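Local coordinates for sensor protein (Shewanella oneidensis, PDB 3LIC) that is a putative membrane-bound histidine kinase that probably senses an extracellular signal through a PDC-fold domain in a two-component system, at residues 61-64 with 65-69; 94-98 with 99-103; 113-116 with 117-120; 137-140 with 141-145; 170-173 with 174-177. One frame throughout, in Å; residues are numbered along the deposited sequence.

Contact 1. Residues 61-64 with 65-69; sequences VLTN and RIQRN
Four successive backbone bonds of the i to i+4 kind tie 61-64 to 65-69: the amides of Arg65, Ile66, Gln67 and Arg68 each reach back to the carbonyl four residues earlier, as in a regular alpha-helix. This is the C-terminal half of helix 55-68, which packs on the antiparallel sheet of the PDC fold. The Gln67 N to Thr63 O bond is 2.7 Å long with 162° at the hydrogen. At the far end the amide of Asn69 closes on Ile66 O, as the chain leaves the helix.

One turn apart, Thr63 and Gln67 run side by side. The methyl CG2 of Thr63 stands anti to its own backbone N and lies 3.8 Å from Gln67 NE2, while OG1 turns beside that N and bonds to Lys59 O, one turn earlier. Leu62 and Ile66 face the sheet; Leu62 meets Ile77 and Ile66 meets Ser75. Arg65 runs out extended past Leu62, its CD 4.4 Å from Leu62 CD2, to give NH1 to Asn35 O on the long helix 2-46.

Arg68 takes another course. Its chain bends at chi3 (-96°) and runs alongside Asn64, pointing the same way, with guanidinium and amide planes turned 47° apart. One face of the guanidinium rests against the aliphatic part of Asn64, where Arg68 NH1 comes 3.4 Å from Asn64 CB.

Contact 2. Residues 94-98 with 99-103; sequences VYRSG and SGFNY
The side-chain amide of Asn102 gives its ND2 hydrogen to Tyr95 OH at 2.9 Å, and the bond is almost straight, 169° at the hydrogen. Donor and acceptor sit on facing strands of a beta hairpin, 92-96 and 101-105, at one edge of the six-stranded PDC sheet. The hydroxyl lies close to the amide plane, yet the amide and the phenol ring stand nearly perpendicular, and Asn102 CB lies over the face of the ring in a CH-pi contact, 3.7 Å from its centroid. Tyr95 reaches this place with CG between its backbone N and carbonyl carbon (chi1 68°), which folds the ring across to the neighbouring strand. A phenylalanine here would keep the ring under Asn102 CB but would probably leave ND2 without this acceptor and the amide freer to turn.

Tyr95 and Asn102 are also the hydrogen-bonded pair of the backbone, each amide meeting the other's carbonyl. Beyond them Ser97 N bonds to Gly100 O at 3.0 Å, and Ser97 OG accepts from Ser99 N, also at 3.0 Å, an ST turn that holds the tip of the hairpin.

The opposite face carries Val94, Arg96, Phe101 and Tyr103. Arg96 runs alongside Phe101, with NH2 at the ring edge 3.8 Å from CE1, while NH1 is bound by Phe72 O. Val94 spreads its methyls between two partners: CG1 lies against Phe101 CB, and CG2 meets the edge of the Tyr103 ring, 3.8 Å from CD1.

Contact 3. Residues 113-116 with 117-120; sequences YTDG and NWDW
Asp115 folds its carboxylate forward over the turn, and OD1 accepts the amide of Asn117 at 2.9 Å, closing an Asx turn. The amide comes from above the carboxylate plane. The same OD1 lies 3.2 Å from Trp118 CD1, at the indole edge, with carboxylate and indole planes only 11° apart. Water 2 completes this edge-on pairing: it accepts from Trp118 NE1 at 3.0 Å and donates to Asp115 OD2.

A second water sits within the loop, donating to Tyr113 O at 2.7 Å and accepting from the amides of Gly116 and Trp118. Gly116 has a positive phi (101°), where a side chain would collide with the preceding carbonyl O. Trp118 occupies the N-cap position of helix 119-122. Two residues on, in the first turn of that helix, Trp120 places CZ2 3.6 Å from Tyr113 CB, though the near-parallel rings are slid well apart.

Further out, Tyr111 stacks on Trp118 and takes the NE1 hydrogen of Trp120, while Tyr113 OH bonds to Phe79 O. Were Trp118 replaced by alanine, water 2 would probably lose its indole donor and Tyr111 its stacking partner. One carboxylate and two waters thus satisfy backbone and indole N-H groups inside the loop.

Contact 4. Residues 137-140 with 141-145; sequences FDEG and AGNVL
The turn joining strands 131-137 and 145-153 of the PDC sheet is organised round Asp138, whose carbonyl O accepts two amides, Ala141 N at 3.0 Å and Asn143 N at 2.8 Å. The first bond closes a type II beta turn from Asp138 to Ala141; the second arrives from well above the carbonyl plane. Gly140 takes the positive phi of that turn. Asp138 itself is the centre of an inverse gamma turn, and its amide returns to Val144 O at 2.9 Å.

The side chain adds a further bond. CG is anti to the backbone N (chi1 -165°), which carries OD2 to Gly142 N at 2.8 Å, the amide lying 58° out of the carboxylate plane. OD2 also packs on the Ala141 methyl. There would probably be no room for a CB on Gly142 beside OD2. Phe137 brings its ring atoms CD1 and CE1 up to the returning backbone, CE1 3.3 Å from Asn143 O.

Asp138 OD1 bonds to Tyr111 OH, and OD2 makes a weak bond to an ethanediol, probably from the crystallisation liquor, which may mark a pocket. With the Gly142 amide on OD2 and the Tyr111 hydroxyl on OD1, the buried carboxylate would probably be favoured in its ionised form.

Contact 5. Residues 170-173 with 174-177; sequences DRLP and EQLG
Gln175 NE2 sits over the centre of the Arg171 guanidinium, about 4.0 Å from CZ, with amide and guanidinium planes only 21° apart. Both groups are donors, so this is packing and not a bond; their hydrogens go elsewhere, Arg171 NH1 to Pro70 O and Gln175 NE2 to Asp71 OD1. Arg171 gets there by bending at chi3 (64°), while Gln175 runs extended and crosses it, placing OE1 3.6 Å from Arg171 CB.

The short helix 172-176 that carries them is held by backbone bonds. Gln175 N meets Arg171 O at 3.0 Å, and Leu176 N meets Leu172 O at 2.7 Å. At its start a water bridges Asp170 O and Glu174 N, 2.8 and 2.9 Å away. At its end Gly177, with positive phi, is the C-prime residue of a Schellman motif in which the following amide returns to Pro173 O; the accompanying bond from Gly177 N to Glu174 O is weak.

The helix bridges several elements. Leu172 and Gln175 lie against Leu28 and Leu176 against Leu25 of the long helix 2-46, which also holds Leu176 O through Ser21 and Arg24. Pro173 faces Phe194 and Leu183 of the second sheet's strands 192-194 and 183-186.

How the contacts relate
Contacts 1 and 2 meet directly: Asn69 O lies 3.2 Å from Arg96 NH1, a probable hydrogen bond, and Thr63 OG1 packs on Val94 CG2 at 3.6 Å. Across the sheet from helix 55-68, contact 2 touches contact 4, where Tyr95 CE2 is 3.7 Å from Ala141 O. Contact 4 in turn meets contact 3 through Trp118 CZ3, 3.7 Å from Asp138 OD1. The side chains of Trp120 and Asp138 each lie about 3 Å from a bound ethanediol, probably from the crystallisation liquor, which may mark a pocket near contacts 3 and 4. Contact 5, toward the second sheet, stays about 15 Å from contact 3 at the nearest atoms but brushes contact 2, Arg171 NH1 to Arg96 CD.

Contact 1. Residues 61-64 with 65-69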
# COMPACT_ATOMS: atom_id res chain seq x y z
N VAL A 61 -16.85 -14.65 7.41
CA VAL A 61 -16.78 -13.15 7.36
C VAL A 61 -15.71 -12.59 6.38
O VAL A 61 -16.04 -11.75 5.47
CB VAL A 61 -16.53 -12.52 8.79
CG1 VAL A 61 -16.29 -10.97 8.67
CG2 VAL A 61 -17.72 -12.79 9.67
N LEU A 62 -14.47 -13.05 6.53
CA LEU A 62 -13.37 -12.52 5.76
C LEU A 62 -13.46 -12.90 4.28
O LEU A 62 -13.09 -12.08 3.42
CB LEU A 62 -12.01 -12.97 6.29
CG LEU A 62 -11.66 -12.51 7.70
CD1 LEU A 62 -10.42 -13.18 8.23
CD2 LEU A 62 -11.46 -11.00 7.68
N THR A 63 -13.90 -14.14 3.98
CA THR A 63 -14.13 -14.51 2.56
C THR A 63 -15.11 -13.62 1.84
O THR A 63 -14.81 -13.11 0.73
CB THR A 63 -14.61 -15.97 2.38
OG1 THR A 63 -13.63 -16.79 2.97
CG2 THR A 63 -14.71 -16.36 0.86
N ASN A 64 -16.27 -13.44 2.46
CA ASN A 64 -17.32 -12.59 1.88
C ASN A 64 -16.84 -11.15 1.67
O ASN A 64 -17.14 -10.48 0.66
CB ASN A 64 -18.54 -12.57 2.82
CG ASN A 64 -19.23 -13.90 2.87
OD1 ASN A 64 -18.95 -14.76 2.06
ND2 ASN A 64 -20.15 -14.08 3.84
N ARG A 65 -16.08 -10.66 2.64
CA ARG A 65 -15.55 -9.28 2.55
C ARG A 65 -14.55 -9.15 1.44
O ARG A 65 -14.54 -8.15 0.71
CB ARG A 65 -15.02 -8.84 3.95
CG ARG A 65 -13.66 -8.16 3.98
CD ARG A 65 -13.30 -7.62 5.48
NE ARG A 65 -12.33 -6.55 5.50
CZ ARG A 65 -12.67 -5.33 5.83
NH1 ARG A 65 -13.93 -5.12 6.18
NH2 ARG A 65 -11.79 -4.34 5.80
N ILE A 66 -13.66 -10.12 1.26
CA ILE A 66 -12.70 -10.00 0.15
C ILE A 66 -13.46 -10.22 -1.18
O ILE A 66 -13.28 -9.51 -2.19
CB ILE A 66 -11.53 -11.05 0.40
CG1 ILE A 66 -10.68 -10.49 1.55
CG2 ILE A 66 -10.64 -11.34 -0.83
CD1 ILE A 66 -10.21 -9.03 1.23
N GLN A 67 -14.33 -11.23 -1.18
CA GLN A 67 -15.12 -11.54 -2.35
C GLN A 67 -15.95 -10.31 -2.80
O GLN A 67 -16.04 -10.01 -3.99
CB GLN A 67 -16.03 -12.72 -2.03
CG GLN A 67 -16.52 -13.47 -3.24
CD GLN A 67 -16.91 -14.93 -2.90
OE1 GLN A 67 -16.86 -15.80 -3.76
NE2 GLN A 67 -17.28 -15.19 -1.66
N ARG A 68 -16.49 -9.58 -1.85
CA ARG A 68 -17.27 -8.38 -2.17
C ARG A 68 -16.49 -7.10 -2.48
O ARG A 68 -17.07 -6.14 -2.98
CB ARG A 68 -18.39 -8.18 -1.11
CG ARG A 68 -19.26 -9.47 -1.09
CD ARG A 68 -20.70 -9.37 -0.63
NE ARG A 68 -20.79 -9.73 0.78
CZ ARG A 68 -21.54 -10.70 1.32
NH1 ARG A 68 -21.49 -10.87 2.64
NH2 ARG A 68 -22.33 -11.46 0.58
N ASN A 69 -15.19 -7.06 -2.17
CA ASN A 69 -14.36 -5.89 -2.49
C ASN A 69 -13.22 -6.26 -3.38
O ASN A 69 -12.16 -6.64 -2.89
CB ASN A 69 -13.85 -5.22 -1.21
CG ASN A 69 -14.99 -4.74 -0.34
OD1 ASN A 69 -15.41 -5.41 0.61
ND2 ASN A 69 -15.51 -3.62 -0.67

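Contact 2. Residues 94-98 with 99-103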
# COMPACT_ATOMS: atom_id res chain seq x y z
N VAL A 94 -7.87 -14.38 5.04
CA VAL A 94 -8.26 -14.82 3.70
C VAL A 94 -7.63 -13.92 2.62
O VAL A 94 -7.53 -12.71 2.80
CB VAL A 94 -9.82 -14.87 3.54
CG1 VAL A 94 -10.23 -15.14 2.07
CG2 VAL A 94 -10.47 -15.88 4.50
N TYR A 95 -7.21 -14.49 1.49
CA TYR A 95 -6.55 -13.68 0.44
C TYR A 95 -6.97 -14.23 -0.92
O TYR A 95 -7.45 -15.38 -1.00
CB TYR A 95 -5.00 -13.61 0.60
CG TYR A 95 -4.24 -14.93 0.36
CD1 TYR A 95 -3.70 -15.25 -0.90
CD2 TYR A 95 -4.07 -15.85 1.41
CE1 TYR A 95 -2.99 -16.53 -1.12
CE2 TYR A 95 -3.37 -17.06 1.24
CZ TYR A 95 -2.83 -17.39 -0.02
OH TYR A 95 -2.16 -18.62 -0.09
N ARG A 96 -6.91 -13.39 -1.96
CA ARG A 96 -7.27 -13.87 -3.31
C ARG A 96 -6.08 -14.54 -4.02
O ARG A 96 -4.99 -14.01 -4.04
CB ARG A 96 -8.07 -12.83 -4.15
CG ARG A 96 -7.32 -11.90 -5.05
CD ARG A 96 -8.08 -10.50 -5.15
NE ARG A 96 -9.49 -10.74 -5.38
CZ ARG A 96 -10.52 -10.11 -4.82
NH1 ARG A 96 -10.40 -9.14 -3.96
NH2 ARG A 96 -11.73 -10.48 -5.18
N SER A 97 -6.29 -15.76 -4.50
CA SER A 97 -5.26 -16.54 -5.21
C SER A 97 -5.72 -16.37 -6.65
O SER A 97 -6.76 -15.75 -6.91
CB SER A 97 -5.33 -17.99 -4.81
OG SER A 97 -6.58 -18.55 -5.31
N GLY A 98 -4.98 -16.85 -7.63
CA GLY A 98 -5.47 -16.65 -8.95
C GLY A 98 -6.72 -17.48 -9.23
O GLY A 98 -7.29 -17.38 -10.31
N SER A 99 -7.19 -18.29 -8.28
CA SER A 99 -8.30 -19.21 -8.66
C SER A 99 -9.44 -19.27 -7.63
O SER A 99 -10.48 -19.94 -7.82
CB SER A 99 -7.73 -20.60 -9.01
OG SER A 99 -7.42 -21.29 -7.80
N GLY A 100 -9.27 -18.53 -6.55
CA GLY A 100 -10.16 -18.65 -5.43
C GLY A 100 -9.72 -17.71 -4.34
O GLY A 100 -9.14 -16.62 -4.60
N PHE A 101 -9.97 -18.17 -3.12
CA PHE A 101 -9.72 -17.46 -1.92
C PHE A 101 -9.14 -18.51 -1.02
O PHE A 101 -9.73 -19.60 -0.85
CB PHE A 101 -11.03 -16.87 -1.37
CG PHE A 101 -11.69 -15.99 -2.35
CD1 PHE A 101 -11.24 -14.70 -2.55
CD2 PHE A 101 -12.72 -16.48 -3.15
CE1 PHE A 101 -11.85 -13.88 -3.50
CE2 PHE A 101 -13.33 -15.65 -4.17
CZ PHE A 101 -12.88 -14.36 -4.34
N ASN A 102 -7.96 -18.23 -0.52
CA ASN A 102 -7.24 -19.18 0.32
C ASN A 102 -7.45 -18.72 1.71
O ASN A 102 -7.60 -17.54 1.93
CB ASN A 102 -5.74 -19.13 -0.02
CG ASN A 102 -5.44 -19.85 -1.38
OD1 ASN A 102 -6.36 -20.44 -1.98
ND2 ASN A 102 -4.20 -19.80 -1.84
N TYR A 103 -7.38 -19.62 2.66
CA TYR A 103 -7.51 -19.29 4.03
C TYR A 103 -6.34 -19.91 4.85
O TYR A 103 -5.89 -21.05 4.56
CB TYR A 103 -8.82 -19.79 4.57
CG TYR A 103 -8.81 -19.78 6.09
CD1 TYR A 103 -9.14 -18.63 6.81
CD2 TYR A 103 -8.43 -20.92 6.82
CE1 TYR A 103 -9.08 -18.59 8.23
CE2 TYR A 103 -8.42 -20.91 8.24
CZ TYR A 103 -8.76 -19.72 8.92
OH TYR A 103 -8.69 -19.70 10.31

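Contact 3. Residues 113-116 with 117-120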
# COMPACT_ATOMS: atom_id res chain seq x y z
N TYR A 113 3.12 -13.46 14.15
CA TYR A 113 2.88 -12.08 13.73
C TYR A 113 3.34 -11.11 14.82
O TYR A 113 3.50 -9.92 14.56
CB TYR A 113 1.41 -11.87 13.30
CG TYR A 113 0.41 -12.40 14.29
CD1 TYR A 113 -0.03 -11.59 15.34
CD2 TYR A 113 -0.12 -13.70 14.18
CE1 TYR A 113 -0.89 -12.03 16.24
CE2 TYR A 113 -1.00 -14.15 15.11
CZ TYR A 113 -1.38 -13.33 16.14
OH TYR A 113 -2.31 -13.72 17.08
N THR A 114 3.56 -11.61 16.04
CA THR A 114 3.94 -10.76 17.17
C THR A 114 5.45 -10.66 17.45
O THR A 114 5.81 -10.01 18.38
CB THR A 114 3.34 -11.32 18.50
OG1 THR A 114 4.03 -12.54 18.89
CG2 THR A 114 1.84 -11.60 18.34
N ASP A 115 6.32 -11.29 16.65
CA ASP A 115 7.75 -11.41 17.01
C ASP A 115 8.62 -10.15 16.73
O ASP A 115 9.83 -10.16 16.95
CB ASP A 115 8.38 -12.60 16.29
CG ASP A 115 8.43 -12.41 14.77
OD1 ASP A 115 7.98 -11.36 14.20
OD2 ASP A 115 8.90 -13.33 14.10
N GLY A 116 7.99 -9.08 16.23
CA GLY A 116 8.70 -7.86 15.93
C GLY A 116 9.05 -7.63 14.47
O GLY A 116 9.50 -6.54 14.12
N ASN A 117 8.85 -8.65 13.63
CA ASN A 117 9.22 -8.51 12.25
C ASN A 117 8.08 -8.05 11.44
O ASN A 117 8.22 -7.85 10.24
CB ASN A 117 9.73 -9.84 11.69
CG ASN A 117 11.08 -10.22 12.28
OD1 ASN A 117 11.20 -11.26 12.93
ND2 ASN A 117 12.10 -9.35 12.08
N TRP A 118 6.94 -7.87 12.08
CA TRP A 118 5.73 -7.60 11.34
C TRP A 118 5.11 -6.23 11.73
O TRP A 118 4.35 -6.14 12.69
CB TRP A 118 4.76 -8.81 11.50
CG TRP A 118 5.42 -10.12 10.95
CD1 TRP A 118 6.06 -11.08 11.66
CD2 TRP A 118 5.48 -10.52 9.57
NE1 TRP A 118 6.56 -12.11 10.80
CE2 TRP A 118 6.24 -11.74 9.51
CE3 TRP A 118 5.09 -9.92 8.38
CZ2 TRP A 118 6.50 -12.40 8.30
CZ3 TRP A 118 5.33 -10.57 7.18
CH2 TRP A 118 6.00 -11.84 7.15
N ASP A 119 5.45 -5.18 10.94
CA ASP A 119 4.91 -3.82 11.11
C ASP A 119 3.44 -3.82 11.38
O ASP A 119 2.95 -3.17 12.33
CB ASP A 119 5.09 -3.01 9.80
CG ASP A 119 6.22 -2.00 9.90
OD1 ASP A 119 6.99 -2.16 10.89
OD2 ASP A 119 6.27 -1.08 9.00
N TRP A 120 2.72 -4.55 10.51
CA TRP A 120 1.26 -4.51 10.58
C TRP A 120 0.65 -4.91 11.91
O TRP A 120 -0.51 -4.56 12.18
CB TRP A 120 0.65 -5.33 9.44
CG TRP A 120 0.78 -6.82 9.53
CD1 TRP A 120 1.66 -7.64 8.79
CD2 TRP A 120 -0.06 -7.71 10.27
NE1 TRP A 120 1.42 -8.96 9.08
CE2 TRP A 120 0.40 -9.05 10.00
CE3 TRP A 120 -1.16 -7.51 11.15
CZ2 TRP A 120 -0.23 -10.18 10.52
CZ3 TRP A 120 -1.79 -8.66 11.74
CH2 TRP A 120 -1.32 -9.99 11.40
O HOH W 1 5.72 -8.35 14.52
O HOH W 2 8.34 -14.33 11.86

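Contact 4. Residues 137-140 with 141-145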
# COMPACT_ATOMS: atom_id res chain seq x y z
N PHE A 137 7.05 -8.18 1.84
CA PHE A 137 6.71 -9.39 1.17
C PHE A 137 6.02 -10.26 2.22
O PHE A 137 6.62 -10.57 3.25
CB PHE A 137 7.99 -10.16 0.73
CG PHE A 137 7.66 -11.44 0.02
CD1 PHE A 137 6.78 -11.42 -1.05
CD2 PHE A 137 8.16 -12.66 0.42
CE1 PHE A 137 6.42 -12.61 -1.72
CE2 PHE A 137 7.79 -13.87 -0.26
CZ PHE A 137 6.94 -13.81 -1.34
N ASP A 138 4.80 -10.72 1.96
CA ASP A 138 4.03 -11.40 3.02
C ASP A 138 4.31 -12.90 3.14
O ASP A 138 3.40 -13.70 3.09
CB ASP A 138 2.53 -11.14 2.85
CG ASP A 138 1.74 -11.52 4.08
OD1 ASP A 138 2.28 -11.48 5.23
OD2 ASP A 138 0.57 -11.86 3.91
N GLU A 139 5.57 -13.27 3.39
CA GLU A 139 6.05 -14.62 3.23
C GLU A 139 5.40 -15.55 4.19
O GLU A 139 5.48 -15.34 5.42
CB GLU A 139 7.54 -14.68 3.50
CG GLU A 139 8.02 -16.13 3.62
CD GLU A 139 9.35 -16.34 2.95
OE1 GLU A 139 10.38 -16.22 3.66
OE2 GLU A 139 9.39 -16.56 1.72
N GLY A 140 4.76 -16.61 3.68
CA GLY A 140 4.18 -17.56 4.64
C GLY A 140 2.69 -17.31 4.74
O GLY A 140 1.95 -18.09 5.32
N ALA A 141 2.21 -16.25 4.12
CA ALA A 141 0.79 -15.99 4.21
C ALA A 141 0.38 -15.58 2.85
O ALA A 141 0.18 -16.42 2.01
CB ALA A 141 0.44 -14.92 5.25
N GLY A 142 0.25 -14.29 2.62
CA GLY A 142 -0.17 -13.81 1.32
C GLY A 142 0.86 -14.18 0.28
O GLY A 142 0.50 -14.40 -0.85
N ASN A 143 2.14 -14.25 0.66
CA ASN A 143 3.21 -14.53 -0.30
C ASN A 143 3.26 -13.60 -1.51
O ASN A 143 3.56 -14.03 -2.61
CB ASN A 143 3.13 -15.99 -0.79
CG ASN A 143 3.58 -16.95 0.27
OD1 ASN A 143 3.00 -18.00 0.46
ND2 ASN A 143 4.60 -16.58 1.03
N VAL A 144 2.89 -12.34 -1.33
CA VAL A 144 3.14 -11.38 -2.33
C VAL A 144 3.57 -10.07 -1.67
O VAL A 144 3.47 -9.92 -0.47
CB VAL A 144 1.88 -11.12 -3.15
CG1 VAL A 144 1.32 -12.45 -3.86
CG2 VAL A 144 0.82 -10.46 -2.25
N LEU A 145 4.02 -9.12 -2.49
CA LEU A 145 4.43 -7.79 -2.05
C LEU A 145 3.17 -6.94 -1.85
O LEU A 145 2.32 -6.85 -2.75
CB LEU A 145 5.29 -7.12 -3.14
CG LEU A 145 6.76 -7.45 -3.22
CD1 LEU A 145 7.44 -6.92 -4.52
CD2 LEU A 145 7.41 -6.73 -2.05

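Contact 5. Residues 170-173 with 174-177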
# COMPACT_ATOMS: atom_id res chain seq x y z
N ASP A 170 1.43 -5.43 -6.94
CA ASP A 170 1.33 -5.68 -8.40
C ASP A 170 0.09 -5.08 -9.04
O ASP A 170 0.05 -4.80 -10.24
CB ASP A 170 1.41 -7.19 -8.75
CG ASP A 170 2.85 -7.75 -8.60
OD1 ASP A 170 3.84 -6.94 -8.48
OD2 ASP A 170 3.01 -8.99 -8.59
N ARG A 171 -0.94 -4.85 -8.24
CA ARG A 171 -2.17 -4.29 -8.82
C ARG A 171 -2.26 -2.78 -8.93
O ARG A 171 -3.15 -2.26 -9.60
CB ARG A 171 -3.38 -4.81 -8.07
CG ARG A 171 -3.56 -6.28 -8.26
CD ARG A 171 -4.84 -6.77 -7.62
NE ARG A 171 -5.95 -6.13 -8.33
CZ ARG A 171 -7.22 -6.23 -7.94
NH1 ARG A 171 -7.53 -6.93 -6.84
NH2 ARG A 171 -8.17 -5.62 -8.63
N LEU A 172 -1.41 -2.06 -8.20
CA LEU A 172 -1.54 -0.60 -8.16
C LEU A 172 -1.56 0.06 -9.52
O LEU A 172 -2.34 0.97 -9.72
CB LEU A 172 -0.44 0.06 -7.32
CG LEU A 172 -0.50 -0.24 -5.83
CD1 LEU A 172 0.71 0.38 -5.12
CD2 LEU A 172 -1.86 0.31 -5.28
N PRO A 173 -0.69 -0.35 -10.46
CA PRO A 173 -0.68 0.32 -11.78
C PRO A 173 -2.00 0.28 -12.52
O PRO A 173 -2.48 1.30 -13.04
CB PRO A 173 0.35 -0.52 -12.57
CG PRO A 173 1.31 -1.12 -11.44
CD PRO A 173 0.27 -1.49 -10.42
N GLU A 174 -2.60 -0.90 -12.58
CA GLU A 174 -3.93 -0.98 -13.11
C GLU A 174 -4.98 -0.19 -12.28
O GLU A 174 -5.87 0.46 -12.85
CB GLU A 174 -4.36 -2.43 -13.19
CG GLU A 174 -5.86 -2.47 -13.43
CD GLU A 174 -6.36 -3.87 -13.68
OE1 GLU A 174 -5.74 -4.83 -13.12
OE2 GLU A 174 -7.38 -4.00 -14.42
N GLN A 175 -4.92 -0.27 -10.94
CA GLN A 175 -5.92 0.42 -10.17
C GLN A 175 -5.75 1.94 -10.37
O GLN A 175 -6.73 2.69 -10.30
CB GLN A 175 -5.81 0.02 -8.69
CG GLN A 175 -6.47 -1.29 -8.42
CD GLN A 175 -6.00 -1.89 -7.14
OE1 GLN A 175 -4.82 -1.76 -6.78
NE2 GLN A 175 -6.92 -2.57 -6.42
N LEU A 176 -4.51 2.38 -10.63
CA LEU A 176 -4.15 3.79 -10.83
C LEU A 176 -4.21 4.23 -12.29
O LEU A 176 -4.34 5.44 -12.55
CB LEU A 176 -2.75 4.09 -10.29
CG LEU A 176 -2.73 4.53 -8.80
CD1 LEU A 176 -3.69 3.69 -7.88
CD2 LEU A 176 -1.26 4.59 -8.30
N GLY A 177 -4.15 3.28 -13.22
CA GLY A 177 -4.40 3.57 -14.63
C GLY A 177 -3.13 4.09 -15.31
O GLY A 177 -3.21 4.99 -16.10
O HOH W 3 -1.58 -3.64 -12.23